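Glutathione S-transferase (Agrobacterium tumefaciens, PDB 3LQ7) probably conjugates glutathione to electrophilic compounds as a dimeric member of the glutathione S-transferase superfamily. Local coordinates at residues K157-L162 with K197-L202; I21-R26 with V53-F58. One frame throughout, in Å; residues are numbered along the deposited sequence.

Contact 1 (K157-L162 with K197-L202); sequences KRLDEL and KDYGNL
Leu159 and Tyr199 form the close-packed heart of this contact. The leucine reaches the ring through its CB, which lies over one face, shifted toward the rim, at 3.7 Å from Tyr199 CZ; measured to the ring centroid, CB stands 23° off the normal, a CH-pi contact. Beyond CB, one methyl follows the ring, with Leu159 CD1 3.7 Å from Tyr199 CE2, and the two side chains cross at about a right angle. Tyr199 itself sits at the N-cap position of helix 200-210, and its chi1 of -65° sets CG anti to the carbonyl carbon, which carries the ring toward helix 144-166.

Deeper still, Leu202 joins in. Its CD2 packs against the Leu159 backbone, 3.8 Å from Leu159 O, while Leu202 CD1 meets Leu162 CG at 4.2 Å, a more relaxed fit. This apolar layer belongs to the all-helical C-terminal domain of the GST fold: Leu159 also touches Leu187 and Ile195, and Leu162 lies against Trp116 and Ile124 of helix 107-137 and Phe72 of the second subunit. Asn201 fastens the start of helix 200-210 to the far end of helix 144-166, its OD1 hydrogen-bonded to Ser163 OG and its ND2 to Gly167 O. Another flank of helix 144-166 sets Arg158 and Glu161 against Gln74 and Pro71 of the second subunit.

The outer side is looser and polar. There the exposed Asp160 swings its carboxylate back to the edge of the tyrosine ring, near the ring plane, bringing Asp160 OD1 to 3.2 Å from Tyr199 OH and 3.3 Å from Tyr199 CE1. Carboxylate and ring are turned 53° apart.

Contact 2 (I21-R26 with V53-F58); sequences ITVFER and VRRLSF
The Phe24 ring is met at its edge rather than over a face: Leu56 O lies in the ring plane, 3.7 Å from Phe24 CD2, and Phe24 CE2 approaches Phe58 CD2 at 4.2 Å. That second meeting is edge to edge, each atom near the plane of the other ring. The Arg54 guanidinium likewise has the Thr22 methyl at its edge, the two side chains running alongside in the same direction, and Arg54 NH1 continues to a salt bridge with Glu79.

Between these groups strands 20-24 and 52-56 run parallel, the segments 21-24 and 53-56 being inclined by 36°. They are the two strands of the beta-alpha-beta unit that opens the thioredoxin-like N-terminal domain, with helix 38-47 as the crossover. Arg54 N to Ile21 O, Val23 N to Arg54 O and Leu56 N to Val23 O are hydrogen bonds of 3.0 Å each; beyond them Glu25 N to Leu56 O is weak.

Val23 CG2 packs on Val53 CG1 at 3.8 Å on the side covered by Arg41 of the crossover helix. On the other face Leu56 CD1 reaches Thr22 CB at 3.8 Å, while Thr22 OG1 bonds to Ser77. Past the strand ends, Ser57 OG donates to Glu25 OE2 over 2.7 Å, arriving from above the carboxylate plane. A chi1 of 64° tucks Glu25 CG between its backbone N and carbonyl carbon, and the extended chain beyond carries the carboxylate to the serine.

From the N terminus, strand 20-24 leads through helix 38-47 and returns in strand 52-56, where contact 2 closes the first loop within the N-terminal domain, pairing an edge strand with its neighbour in the sheet. The chain then adds strands 78-80 and 83-85 and passes into the helical domain. There contact 1 closes a second loop, which contains helix 178-188, by joining the C-terminal half of helix 144-166 to the turn and start of helix 200-210. The loops lie in series, neither nested nor crossed. The centres of contacts 1 and 2 are about 34 Å apart, on opposite sides of the chain's centre. Helix 213-228 finally returns to the sheet, packing Val225 and Ala228 on Arg55.

Contact 1 (K157-L162 with K197-L202)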
ATOM      1  N   LYS A 157      -8.509 -15.427   6.752  1.00 61.73           N
ATOM      2  CA  LYS A 157      -7.391 -16.057   6.051  1.00 67.92           C
ATOM      3  C   LYS A 157      -6.115 -15.210   6.085  1.00 65.38           C
ATOM      4  O   LYS A 157      -5.031 -15.750   6.299  1.00 71.86           O
ATOM      5  CB  LYS A 157      -7.763 -16.426   4.612  1.00 73.18           C
ATOM      6  CG  LYS A 157      -8.445 -17.781   4.495  1.00 89.72           C
ATOM      7  CD  LYS A 157      -8.465 -18.290   3.058  1.00101.35           C
ATOM      8  CE  LYS A 157      -9.056 -19.696   2.986  1.00 95.15           C
ATOM      9  NZ  LYS A 157      -9.100 -20.224   1.593  1.00 92.27           N
ATOM     10  N   ARG A 158      -6.260 -13.896   5.895  1.00 62.60           N
ATOM     11  CA  ARG A 158      -5.135 -12.947   5.966  1.00 61.19           C
ATOM     12  C   ARG A 158      -4.487 -12.928   7.347  1.00 59.47           C
ATOM     13  O   ARG A 158      -3.260 -12.924   7.460  1.00 59.47           O
ATOM     14  CB  ARG A 158      -5.584 -11.529   5.601  1.00 61.04           C
ATOM     15  CG  ARG A 158      -5.950 -11.326   4.141  1.00 64.31           C
ATOM     16  CD  ARG A 158      -4.744 -10.937   3.309  1.00 69.58           C
ATOM     17  NE  ARG A 158      -5.012 -11.096   1.883  1.00 65.18           N
ATOM     18  CZ  ARG A 158      -4.625 -12.143   1.161  1.00 82.85           C
ATOM     19  NH1 ARG A 158      -3.940 -13.131   1.725  1.00 86.68           N
ATOM     20  NH2 ARG A 158      -4.921 -12.201  -0.132  1.00 83.85           N
ATOM     21  N   LEU A 159      -5.322 -12.928   8.384  1.00 50.92           N
ATOM     22  CA  LEU A 159      -4.852 -12.969   9.763  1.00 53.95           C
ATOM     23  C   LEU A 159      -4.231 -14.310  10.133  1.00 57.08           C
ATOM     24  O   LEU A 159      -3.245 -14.342  10.874  1.00 56.71           O
ATOM     25  CB  LEU A 159      -5.974 -12.619  10.745  1.00 55.14           C
ATOM     26  CG  LEU A 159      -6.634 -11.243  10.655  1.00 50.38           C
ATOM     27  CD1 LEU A 159      -7.785 -11.190  11.633  1.00 48.55           C
ATOM     28  CD2 LEU A 159      -5.660 -10.102  10.925  1.00 50.96           C
ATOM     29  N   ASP A 160      -4.812 -15.402   9.623  1.00 58.38           N
ATOM     30  CA  ASP A 160      -4.240 -16.752   9.770  1.00 59.21           C
ATOM     31  C   ASP A 160      -2.826 -16.787   9.220  1.00 54.84           C
ATOM     32  O   ASP A 160      -1.914 -17.262   9.892  1.00 54.93           O
ATOM     33  CB  ASP A 160      -5.086 -17.821   9.055  1.00 55.63           C
ATOM     34  CG  ASP A 160      -6.328 -18.224   9.848  1.00 74.28           C
ATOM     35  OD1 ASP A 160      -6.297 -18.161  11.095  1.00 88.44           O
ATOM     36  OD2 ASP A 160      -7.343 -18.604   9.219  1.00 69.38           O
ATOM     37  N   GLU A 161      -2.669 -16.260   8.004  1.00 53.80           N
ATOM     38  CA  GLU A 161      -1.376 -16.152   7.331  1.00 53.12           C
ATOM     39  C   GLU A 161      -0.411 -15.258   8.096  1.00 54.19           C
ATOM     40  O   GLU A 161       0.761 -15.601   8.245  1.00 59.14           O
ATOM     41  CB  GLU A 161      -1.565 -15.618   5.914  1.00 54.34           C
ATOM     42  CG  GLU A 161      -2.119 -16.645   4.936  1.00 52.18           C
ATOM     43  CD  GLU A 161      -2.807 -16.012   3.745  1.00 64.53           C
ATOM     44  OE1 GLU A 161      -2.734 -14.772   3.593  1.00 66.15           O
ATOM     45  OE2 GLU A 161      -3.431 -16.759   2.960  1.00 71.29           O
ATOM     46  N   LEU A 162      -0.916 -14.128   8.594  1.00 55.85           N
ATOM     47  CA  LEU A 162      -0.100 -13.184   9.357  1.00 56.77           C
ATOM     48  C   LEU A 162       0.380 -13.792  10.672  1.00 57.43           C
ATOM     49  O   LEU A 162       1.553 -13.657  11.032  1.00 59.32           O
ATOM     50  CB  LEU A 162      -0.860 -11.875   9.609  1.00 52.83           C
ATOM     51  CG  LEU A 162      -0.100 -10.695  10.237  1.00 52.73           C
ATOM     52  CD1 LEU A 162       1.211 -10.384   9.491  1.00 44.09           C
ATOM     53  CD2 LEU A 162      -0.984  -9.449  10.309  1.00 38.31           C
ATOM     54  N   LYS A 197      -9.180 -11.209  19.363  1.00 69.75           N
ATOM     55  CA  LYS A 197      -9.252 -12.067  20.551  1.00 70.57           C
ATOM     56  C   LYS A 197      -8.907 -13.529  20.254  1.00 70.41           C
ATOM     57  O   LYS A 197      -8.420 -14.247  21.132  1.00 72.67           O
ATOM     58  CB  LYS A 197     -10.634 -11.980  21.209  1.00 68.13           C
ATOM     59  CG  LYS A 197     -10.754 -10.898  22.267  1.00 77.38           C
ATOM     60  CD  LYS A 197     -12.017 -11.085  23.100  1.00 85.37           C
ATOM     61  CE  LYS A 197     -12.079 -10.096  24.260  1.00 80.12           C
ATOM     62  NZ  LYS A 197     -13.187 -10.418  25.212  1.00 74.73           N
ATOM     63  N   ASP A 198      -9.147 -13.963  19.018  1.00 63.86           N
ATOM     64  CA  ASP A 198      -8.864 -15.341  18.620  1.00 66.56           C
ATOM     65  C   ASP A 198      -7.443 -15.536  18.098  1.00 63.22           C
ATOM     66  O   ASP A 198      -7.071 -16.639  17.697  1.00 62.67           O
ATOM     67  CB  ASP A 198      -9.885 -15.817  17.584  1.00 72.65           C
ATOM     68  CG  ASP A 198     -11.312 -15.715  18.084  1.00 71.73           C
ATOM     69  OD1 ASP A 198     -11.557 -15.999  19.279  1.00 69.97           O
ATOM     70  OD2 ASP A 198     -12.188 -15.342  17.279  1.00 76.85           O
ATOM     71  N   TYR A 199      -6.656 -14.462  18.120  1.00 59.03           N
ATOM     72  CA  TYR A 199      -5.280 -14.492  17.635  1.00 62.53           C
ATOM     73  C   TYR A 199      -4.343 -13.980  18.721  1.00 62.66           C
ATOM     74  O   TYR A 199      -4.029 -12.784  18.776  1.00 58.22           O
ATOM     75  CB  TYR A 199      -5.141 -13.650  16.366  1.00 55.83           C
ATOM     76  CG  TYR A 199      -5.922 -14.174  15.190  1.00 59.46           C
ATOM     77  CD1 TYR A 199      -5.365 -15.114  14.324  1.00 51.55           C
ATOM     78  CD2 TYR A 199      -7.222 -13.726  14.933  1.00 57.96           C
ATOM     79  CE1 TYR A 199      -6.081 -15.601  13.239  1.00 54.10           C
ATOM     80  CE2 TYR A 199      -7.946 -14.207  13.852  1.00 47.22           C
ATOM     81  CZ  TYR A 199      -7.369 -15.142  13.006  1.00 55.83           C
ATOM     82  OH  TYR A 199      -8.076 -15.618  11.928  1.00 78.00           O
ATOM     83  N   GLY A 200      -3.908 -14.903  19.575  1.00 55.79           N
ATOM     84  CA  GLY A 200      -3.128 -14.586  20.768  1.00 56.25           C
ATOM     85  C   GLY A 200      -1.825 -13.866  20.503  1.00 55.28           C
ATOM     86  O   GLY A 200      -1.531 -12.859  21.152  1.00 62.58           O
ATOM     87  N   ASN A 201      -1.048 -14.370  19.546  1.00 56.95           N
ATOM     88  CA  ASN A 201       0.234 -13.747  19.213  1.00 60.32           C
ATOM     89  C   ASN A 201       0.076 -12.362  18.571  1.00 59.67           C
ATOM     90  O   ASN A 201       0.827 -11.450  18.894  1.00 49.87           O
ATOM     91  CB  ASN A 201       1.156 -14.679  18.399  1.00 57.16           C
ATOM     92  CG  ASN A 201       0.602 -15.035  17.031  1.00 67.96           C
ATOM     93  OD1 ASN A 201      -0.598 -14.940  16.779  1.00 68.04           O
ATOM     94  ND2 ASN A 201       1.486 -15.466  16.138  1.00 72.32           N
ATOM     95  N   LEU A 202      -0.931 -12.216  17.710  1.00 56.89           N
ATOM     96  CA  LEU A 202      -1.276 -10.936  17.085  1.00 53.72           C
ATOM     97  C   LEU A 202      -1.808  -9.911  18.090  1.00 58.23           C
ATOM     98  O   LEU A 202      -1.568  -8.704  17.950  1.00 54.14           O
ATOM     99  CB  LEU A 202      -2.317 -11.155  15.983  1.00 47.26           C
ATOM    100  CG  LEU A 202      -1.912 -11.154  14.510  1.00 57.55           C
ATOM    101  CD1 LEU A 202      -0.505 -11.713  14.265  1.00 43.33           C
ATOM    102  CD2 LEU A 202      -2.961 -11.904  13.715  1.00 43.20           C
TER

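Contact 2 (I21-R26 with V53-F58)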
ATOM      1  N   ILE A  21       3.622  18.422  10.545  1.00 64.80           N
ATOM      2  CA  ILE A  21       2.566  17.522  10.093  1.00 65.99           C
ATOM      3  C   ILE A  21       1.199  18.129  10.338  1.00 68.32           C
ATOM      4  O   ILE A  21       1.041  18.991  11.207  1.00 68.41           O
ATOM      5  CB  ILE A  21       2.659  16.108  10.716  1.00 64.80           C
ATOM      6  CG1 ILE A  21       2.513  16.168  12.245  1.00 63.81           C
ATOM      7  CG2 ILE A  21       3.960  15.430  10.280  1.00 60.66           C
ATOM      8  CD1 ILE A  21       2.038  14.871  12.879  1.00 70.79           C
ATOM      9  N   THR A  22       0.222  17.687   9.554  1.00 72.11           N
ATOM     10  CA  THR A  22      -1.139  18.183   9.677  1.00 73.00           C
ATOM     11  C   THR A  22      -2.086  17.078  10.107  1.00 77.10           C
ATOM     12  O   THR A  22      -2.147  16.011   9.488  1.00 77.90           O
ATOM     13  CB  THR A  22      -1.656  18.797   8.367  1.00 73.99           C
ATOM     14  OG1 THR A  22      -1.578  17.819   7.320  1.00 86.31           O
ATOM     15  CG2 THR A  22      -0.850  20.043   7.989  1.00 58.58           C
ATOM     16  N   VAL A  23      -2.809  17.349  11.188  1.00 80.30           N
ATOM     17  CA  VAL A  23      -3.837  16.452  11.695  1.00 78.94           C
ATOM     18  C   VAL A  23      -5.176  17.171  11.607  1.00 80.91           C
ATOM     19  O   VAL A  23      -5.216  18.390  11.415  1.00 74.33           O
ATOM     20  CB  VAL A  23      -3.558  16.007  13.160  1.00 78.44           C
ATOM     21  CG1 VAL A  23      -2.190  15.356  13.275  1.00 77.95           C
ATOM     22  CG2 VAL A  23      -3.688  17.182  14.144  1.00 72.96           C
ATOM     23  N   PHE A  24      -6.266  16.417  11.724  1.00 86.28           N
ATOM     24  CA  PHE A  24      -7.594  17.019  11.820  1.00 95.15           C
ATOM     25  C   PHE A  24      -7.840  17.534  13.242  1.00 97.43           C
ATOM     26  O   PHE A  24      -7.428  16.895  14.216  1.00 98.13           O
ATOM     27  CB  PHE A  24      -8.689  16.030  11.392  1.00 93.20           C
ATOM     28  CG  PHE A  24      -8.880  15.935   9.895  1.00 97.81           C
ATOM     29  CD1 PHE A  24      -8.966  14.694   9.271  1.00 99.21           C
ATOM     30  CD2 PHE A  24      -8.977  17.088   9.108  1.00100.07           C
ATOM     31  CE1 PHE A  24      -9.147  14.599   7.887  1.00103.81           C
ATOM     32  CE2 PHE A  24      -9.154  17.006   7.724  1.00 87.76           C
ATOM     33  CZ  PHE A  24      -9.240  15.761   7.112  1.00 96.65           C
ATOM     34  N   GLU A  25      -8.498  18.691  13.353  1.00 99.40           N
ATOM     35  CA  GLU A  25      -8.824  19.282  14.661  1.00100.23           C
ATOM     36  C   GLU A  25      -9.901  18.502  15.419  1.00 99.43           C
ATOM     37  O   GLU A  25      -9.962  18.555  16.649  1.00 98.25           O
ATOM     38  CB  GLU A  25      -9.212  20.766  14.537  1.00101.79           C
ATOM     39  CG  GLU A  25     -10.476  21.070  13.734  1.00111.77           C
ATOM     40  CD  GLU A  25     -10.895  22.528  13.839  1.00116.24           C
ATOM     41  OE1 GLU A  25     -11.169  22.993  14.966  1.00117.40           O
ATOM     42  OE2 GLU A  25     -10.957  23.209  12.794  1.00112.61           O
ATOM     43  N   ARG A  26     -10.739  17.784  14.675  1.00100.75           N
ATOM     44  CA  ARG A  26     -11.735  16.889  15.250  1.00103.48           C
ATOM     45  C   ARG A  26     -11.642  15.514  14.587  1.00103.56           C
ATOM     46  O   ARG A  26     -11.996  15.349  13.416  1.00103.35           O
ATOM     47  CB  ARG A  26     -13.137  17.497  15.122  1.00104.33           C
ATOM     48  CG  ARG A  26     -13.459  18.501  16.225  1.00109.95           C
ATOM     49  CD  ARG A  26     -14.081  19.776  15.680  1.00114.92           C
ATOM     50  NE  ARG A  26     -14.009  20.864  16.658  1.00122.34           N
ATOM     51  CZ  ARG A  26     -14.174  22.156  16.376  1.00126.24           C
ATOM     52  NH1 ARG A  26     -14.423  22.555  15.134  1.00123.74           N
ATOM     53  NH2 ARG A  26     -14.085  23.058  17.346  1.00122.41           N
ATOM     54  N   VAL A  53       2.758  20.852  14.665  1.00 71.18           N
ATOM     55  CA  VAL A  53       1.457  20.278  14.333  1.00 74.44           C
ATOM     56  C   VAL A  53       0.493  21.392  13.926  1.00 78.40           C
ATOM     57  O   VAL A  53       0.387  22.404  14.618  1.00 86.59           O
ATOM     58  CB  VAL A  53       0.869  19.464  15.535  1.00 72.08           C
ATOM     59  CG1 VAL A  53      -0.482  18.867  15.194  1.00 73.57           C
ATOM     60  CG2 VAL A  53       1.814  18.356  15.970  1.00 65.94           C
ATOM     61  N   ARG A  54      -0.193  21.210  12.799  1.00 78.90           N
ATOM     62  CA  ARG A  54      -1.276  22.110  12.398  1.00 81.09           C
ATOM     63  C   ARG A  54      -2.622  21.391  12.334  1.00 81.45           C
ATOM     64  O   ARG A  54      -2.731  20.306  11.766  1.00 79.91           O
ATOM     65  CB  ARG A  54      -0.976  22.764  11.050  1.00 82.91           C
ATOM     66  CG  ARG A  54       0.080  23.861  11.093  1.00 91.62           C
ATOM     67  CD  ARG A  54       0.127  24.628   9.775  1.00 97.74           C
ATOM     68  NE  ARG A  54       0.175  23.726   8.624  1.00 96.17           N
ATOM     69  CZ  ARG A  54       0.141  24.112   7.352  1.00 95.13           C
ATOM     70  NH1 ARG A  54       0.187  23.201   6.389  1.00 98.75           N
ATOM     71  NH2 ARG A  54       0.061  25.399   7.036  1.00 93.74           N
ATOM     72  N   ARG A  55      -3.643  22.012  12.916  1.00 84.99           N
ATOM     73  CA  ARG A  55      -4.999  21.472  12.898  1.00 89.55           C
ATOM     74  C   ARG A  55      -5.796  21.985  11.688  1.00 94.51           C
ATOM     75  O   ARG A  55      -5.797  23.186  11.405  1.00 92.40           O
ATOM     76  CB  ARG A  55      -5.722  21.814  14.204  1.00 92.37           C
ATOM     77  CG  ARG A  55      -5.200  21.091  15.450  1.00 91.95           C
ATOM     78  CD  ARG A  55      -4.399  22.019  16.359  1.00 90.83           C
ATOM     79  NE  ARG A  55      -4.113  21.414  17.663  1.00 93.06           N
ATOM     80  CZ  ARG A  55      -4.898  21.504  18.737  1.00 90.87           C
ATOM     81  NH1 ARG A  55      -6.041  22.176  18.691  1.00 93.40           N
ATOM     82  NH2 ARG A  55      -4.537  20.912  19.869  1.00 90.79           N
ATOM     83  N   LEU A  56      -6.477  21.073  10.990  1.00100.76           N
ATOM     84  CA  LEU A  56      -7.187  21.403   9.742  1.00107.46           C
ATOM     85  C   LEU A  56      -8.707  21.210   9.792  1.00112.55           C
ATOM     86  O   LEU A  56      -9.224  20.487  10.644  1.00114.69           O
ATOM     87  CB  LEU A  56      -6.631  20.582   8.570  1.00106.01           C
ATOM     88  CG  LEU A  56      -5.188  20.727   8.077  1.00105.52           C
ATOM     89  CD1 LEU A  56      -4.988  19.812   6.881  1.00107.49           C
ATOM     90  CD2 LEU A  56      -4.835  22.164   7.710  1.00105.26           C
ATOM     91  N   SER A  57      -9.405  21.855   8.854  1.00120.01           N
ATOM     92  CA  SER A  57     -10.849  21.669   8.647  1.00124.84           C
ATOM     93  C   SER A  57     -11.258  21.758   7.174  1.00126.62           C
ATOM     94  O   SER A  57     -10.682  22.529   6.399  1.00126.47           O
ATOM     95  CB  SER A  57     -11.661  22.673   9.471  1.00124.13           C
ATOM     96  OG  SER A  57     -12.108  22.089  10.680  1.00127.72           O
ATOM     97  N   PHE A  58     -12.258  20.960   6.805  1.00126.82           N
ATOM     98  CA  PHE A  58     -12.816  20.969   5.455  1.00126.58           C
ATOM     99  C   PHE A  58     -14.335  21.118   5.489  1.00123.68           C
ATOM    100  O   PHE A  58     -14.865  22.044   6.107  1.00119.57           O
ATOM    101  CB  PHE A  58     -12.423  19.697   4.693  1.00127.31           C
ATOM    102  CG  PHE A  58     -11.150  19.831   3.895  1.00130.13           C
ATOM    103  CD1 PHE A  58     -11.186  20.258   2.569  1.00127.05           C
ATOM    104  CD2 PHE A  58      -9.918  19.520   4.465  1.00129.35           C
ATOM    105  CE1 PHE A  58     -10.015  20.381   1.822  1.00115.13           C
ATOM    106  CE2 PHE A  58      -8.739  19.641   3.726  1.00123.21           C
ATOM    107  CZ  PHE A  58      -8.790  20.072   2.402  1.00116.35           C
TER